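Local coordinates for protein uricase (PDB 4R8X) that probably catalyses the oxidation of urate to 5-hydroxyisourate, the first step of urate degradation towards allantoin, at residues N74-H79 with E97-K102. Residues are numbered along the deposited sequence; the frame is centred on the assembly and turned at random.
Sequences NFIQRH and EAFLAK
Phe75 sets CG anti to its backbone N (chi1 -166°), which directs it toward helix 88-102, and there its ring overlaps face to face with that of Phe99, coming from the opposite helix. The ring planes are only 16° from parallel and the centroids 3.9 Å apart, an offset stack in which Phe75 CD1 sits over the centre of the Phe99 ring, 3.3 Å from Phe99 CZ. The far end of the Phe75 ring runs up to the backbone of helix 88-102: Phe75 CZ lies 3.5 Å from Ala98 C, which meets the ring at its edge, and 3.7 Å from Ala98 CB. On the opposite face His79 CE1 lies above the rim of the ring. Phe75 O, in the plane of the imidazole, accepts from His79 ND1 at 2.8 Å and from His79 N, the two arriving from opposite faces of its carbonyl plane, while His79 NE2 touches Ala98 CB at 3.5 Å. Ile76 CG1 lies 4.1 Å from Phe99 CE2, at the ring edge. An alanine in place of Phe75 would probably open a gap between His79 and Phe99, leaving Phe99 without its stacking partner. Lys102 brings CB near Phe75 CE2, but its NZ forms a salt bridge with Glu186 of a second subunit, whose Tyr187 also meets the Phe75 ring. Segments 74-79 and 97-102 run at 123° to each other; their helices, 69-82 and 88-102, are the pair inserted between neighbouring antiparallel strands 40-50 and 108-125, as in uricase T-fold domains, and Phe99 packs on Val47 and Val109 of that sheet.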
ATOM      1  N   ASN D  74      25.081 -10.910  -0.551  1.00 13.81           N
ATOM      2  CA  ASN D  74      25.716 -12.047  -1.213  1.00 13.33           C
ATOM      3  C   ASN D  74      25.946 -13.202  -0.245  1.00 12.60           C
ATOM      4  O   ASN D  74      25.734 -14.359  -0.578  1.00 12.59           O
ATOM      5  CB  ASN D  74      27.059 -11.647  -1.839  1.00 14.12           C
ATOM      6  CG  ASN D  74      26.912 -10.664  -2.986  1.00 15.07           C
ATOM      7  OD1 ASN D  74      25.867 -10.597  -3.628  1.00 15.25           O
ATOM      8  ND2 ASN D  74      27.980  -9.911  -3.266  1.00 16.02           N
ATOM      9  N   PHE D  75      26.386 -12.871   0.962  1.00 11.47           N
ATOM     10  CA  PHE D  75      26.620 -13.865   2.006  1.00 13.24           C
ATOM     11  C   PHE D  75      25.357 -14.685   2.274  1.00 12.90           C
ATOM     12  O   PHE D  75      25.398 -15.922   2.318  1.00 12.50           O
ATOM     13  CB  PHE D  75      27.060 -13.140   3.275  1.00 13.49           C
ATOM     14  CG  PHE D  75      27.662 -14.033   4.338  1.00 14.23           C
ATOM     15  CD1 PHE D  75      26.855 -14.691   5.258  1.00 14.13           C
ATOM     16  CD2 PHE D  75      29.040 -14.164   4.451  1.00 13.91           C
ATOM     17  CE1 PHE D  75      27.407 -15.487   6.258  1.00 12.93           C
ATOM     18  CE2 PHE D  75      29.596 -14.957   5.447  1.00 14.17           C
ATOM     19  CZ  PHE D  75      28.785 -15.615   6.347  1.00 14.18           C
ATOM     20  N   ILE D  76      24.225 -14.001   2.449  1.00 12.89           N
ATOM     21  CA  ILE D  76      22.993 -14.682   2.784  1.00 13.36           C
ATOM     22  C   ILE D  76      22.559 -15.556   1.624  1.00 12.79           C
ATOM     23  O   ILE D  76      22.228 -16.731   1.793  1.00 12.77           O
ATOM     24  CB  ILE D  76      21.880 -13.674   3.139  1.00 14.03           C
ATOM     25  CG1 ILE D  76      22.235 -12.920   4.429  1.00 14.95           C
ATOM     26  CG2 ILE D  76      20.515 -14.376   3.262  1.00 14.88           C
ATOM     27  CD1 ILE D  76      21.396 -11.670   4.639  1.00 14.98           C
ATOM     28  N   GLN D  77      22.586 -14.979   0.433  1.00 13.95           N
ATOM     29  CA  GLN D  77      22.135 -15.701  -0.737  1.00 15.26           C
ATOM     30  C   GLN D  77      22.979 -16.955  -1.012  1.00 15.08           C
ATOM     31  O   GLN D  77      22.448 -18.001  -1.388  1.00 16.38           O
ATOM     32  CB  GLN D  77      22.050 -14.751  -1.938  1.00 16.63           C
ATOM     33  CG  GLN D  77      20.885 -13.749  -1.783  1.00 18.31           C
ATOM     34  CD  GLN D  77      20.916 -12.620  -2.789  1.00 19.79           C
ATOM     35  OE1 GLN D  77      21.911 -12.419  -3.478  1.00 20.43           O
ATOM     36  NE2 GLN D  77      19.814 -11.872  -2.874  1.00 19.38           N
ATOM     37  N   ARG D  78      24.283 -16.880  -0.775  1.00 14.59           N
ATOM     38  CA  ARG D  78      25.113 -18.052  -0.985  1.00 15.52           C
ATOM     39  C   ARG D  78      24.891 -19.117   0.083  1.00 14.76           C
ATOM     40  O   ARG D  78      24.940 -20.316  -0.199  1.00 15.93           O
ATOM     41  CB  ARG D  78      26.580 -17.657  -1.083  1.00 17.28           C
ATOM     42  CG  ARG D  78      26.867 -16.989  -2.403  1.00 19.57           C
ATOM     43  CD  ARG D  78      28.263 -16.446  -2.485  1.00 22.06           C
ATOM     44  NE  ARG D  78      28.293 -15.251  -3.314  1.00 23.63           N
ATOM     45  CZ  ARG D  78      29.384 -14.527  -3.517  1.00 24.10           C
ATOM     46  NH1 ARG D  78      30.524 -14.903  -2.960  1.00 23.50           N
ATOM     47  NH2 ARG D  78      29.334 -13.443  -4.280  1.00 25.66           N
ATOM     48  N   HIS D  79      24.638 -18.688   1.313  1.00 14.01           N
ATOM     49  CA  HIS D  79      24.338 -19.654   2.354  1.00 13.91           C
ATOM     50  C   HIS D  79      22.973 -20.321   2.175  1.00 12.87           C
ATOM     51  O   HIS D  79      22.765 -21.428   2.663  1.00 12.64           O
ATOM     52  CB  HIS D  79      24.512 -19.043   3.746  1.00 14.32           C
ATOM     53  CG  HIS D  79      25.948 -18.924   4.149  1.00 14.50           C
ATOM     54  ND1 HIS D  79      26.769 -17.922   3.675  1.00 14.77           N
ATOM     55  CD2 HIS D  79      26.727 -19.719   4.922  1.00 15.69           C
ATOM     56  CE1 HIS D  79      27.988 -18.093   4.162  1.00 15.31           C
ATOM     57  NE2 HIS D  79      27.988 -19.176   4.919  1.00 15.83           N
ATOM     58  N   GLU D  97      25.592 -17.634  12.659  1.00 12.79           N
ATOM     59  CA  GLU D  97      26.830 -18.263  13.116  1.00 13.20           C
ATOM     60  C   GLU D  97      27.907 -18.145  12.053  1.00 14.57           C
ATOM     61  O   GLU D  97      29.077 -17.913  12.367  1.00 14.76           O
ATOM     62  CB  GLU D  97      26.560 -19.713  13.501  1.00 14.45           C
ATOM     63  CG  GLU D  97      25.780 -19.784  14.802  1.00 15.20           C
ATOM     64  CD  GLU D  97      25.227 -21.153  15.143  1.00 17.08           C
ATOM     65  OE1 GLU D  97      25.146 -22.034  14.258  1.00 19.06           O
ATOM     66  OE2 GLU D  97      24.863 -21.340  16.322  1.00 17.04           O
ATOM     67  N   ALA D  98      27.510 -18.274  10.791  1.00 14.63           N
ATOM     68  CA  ALA D  98      28.456 -18.169   9.686  1.00 14.42           C
ATOM     69  C   ALA D  98      29.071 -16.770   9.607  1.00 14.29           C
ATOM     70  O   ALA D  98      30.283 -16.632   9.411  1.00 13.99           O
ATOM     71  CB  ALA D  98      27.772 -18.532   8.374  1.00 14.23           C
ATOM     72  N   PHE D  99      28.244 -15.733   9.755  1.00 14.16           N
ATOM     73  CA  PHE D  99      28.762 -14.366   9.784  1.00 14.21           C
ATOM     74  C   PHE D  99      29.800 -14.213  10.904  1.00 15.17           C
ATOM     75  O   PHE D  99      30.875 -13.645  10.693  1.00 15.55           O
ATOM     76  CB  PHE D  99      27.631 -13.349  10.005  1.00 13.13           C
ATOM     77  CG  PHE D  99      26.987 -12.825   8.743  1.00 13.47           C
ATOM     78  CD1 PHE D  99      27.704 -12.072   7.835  1.00 13.77           C
ATOM     79  CD2 PHE D  99      25.635 -13.028   8.515  1.00 12.26           C
ATOM     80  CE1 PHE D  99      27.097 -11.559   6.697  1.00 13.66           C
ATOM     81  CE2 PHE D  99      25.013 -12.516   7.387  1.00 12.13           C
ATOM     82  CZ  PHE D  99      25.750 -11.787   6.470  1.00 13.79           C
ATOM     83  N   LEU D 100      29.478 -14.720  12.094  1.00 15.09           N
ATOM     84  CA  LEU D 100      30.386 -14.595  13.235  1.00 14.71           C
ATOM     85  C   LEU D 100      31.687 -15.354  13.015  1.00 16.05           C
ATOM     86  O   LEU D 100      32.747 -14.913  13.469  1.00 16.19           O
ATOM     87  CB  LEU D 100      29.700 -15.041  14.521  1.00 14.42           C
ATOM     88  CG  LEU D 100      28.621 -14.081  15.028  1.00 15.53           C
ATOM     89  CD1 LEU D 100      27.846 -14.697  16.173  1.00 16.05           C
ATOM     90  CD2 LEU D 100      29.236 -12.742  15.436  1.00 16.21           C
ATOM     91  N   ALA D 101      31.616 -16.481  12.313  1.00 15.40           N
ATOM     92  CA  ALA D 101      32.819 -17.264  12.044  1.00 16.90           C
ATOM     93  C   ALA D 101      33.707 -16.529  11.057  1.00 16.39           C
ATOM     94  O   ALA D 101      34.936 -16.588  11.148  1.00 18.55           O
ATOM     95  CB  ALA D 101      32.454 -18.637  11.510  1.00 18.22           C
ATOM     96  N   LYS D 102      33.080 -15.840  10.105  1.00 15.69           N
ATOM     97  CA  LYS D 102      33.823 -15.153   9.054  1.00 16.51           C
ATOM     98  C   LYS D 102      34.450 -13.843   9.542  1.00 17.27           C
ATOM     99  O   LYS D 102      35.559 -13.505   9.153  1.00 18.06           O
ATOM    100  CB  LYS D 102      32.911 -14.890   7.853  1.00 17.86           C
ATOM    101  CG  LYS D 102      33.586 -14.201   6.691  1.00 19.12           C
ATOM    102  CD  LYS D 102      34.771 -14.993   6.198  1.00 20.47           C
ATOM    103  CE  LYS D 102      35.302 -14.394   4.911  1.00 22.40           C
ATOM    104  NZ  LYS D 102      36.413 -15.222   4.387  1.00 23.83           N
TER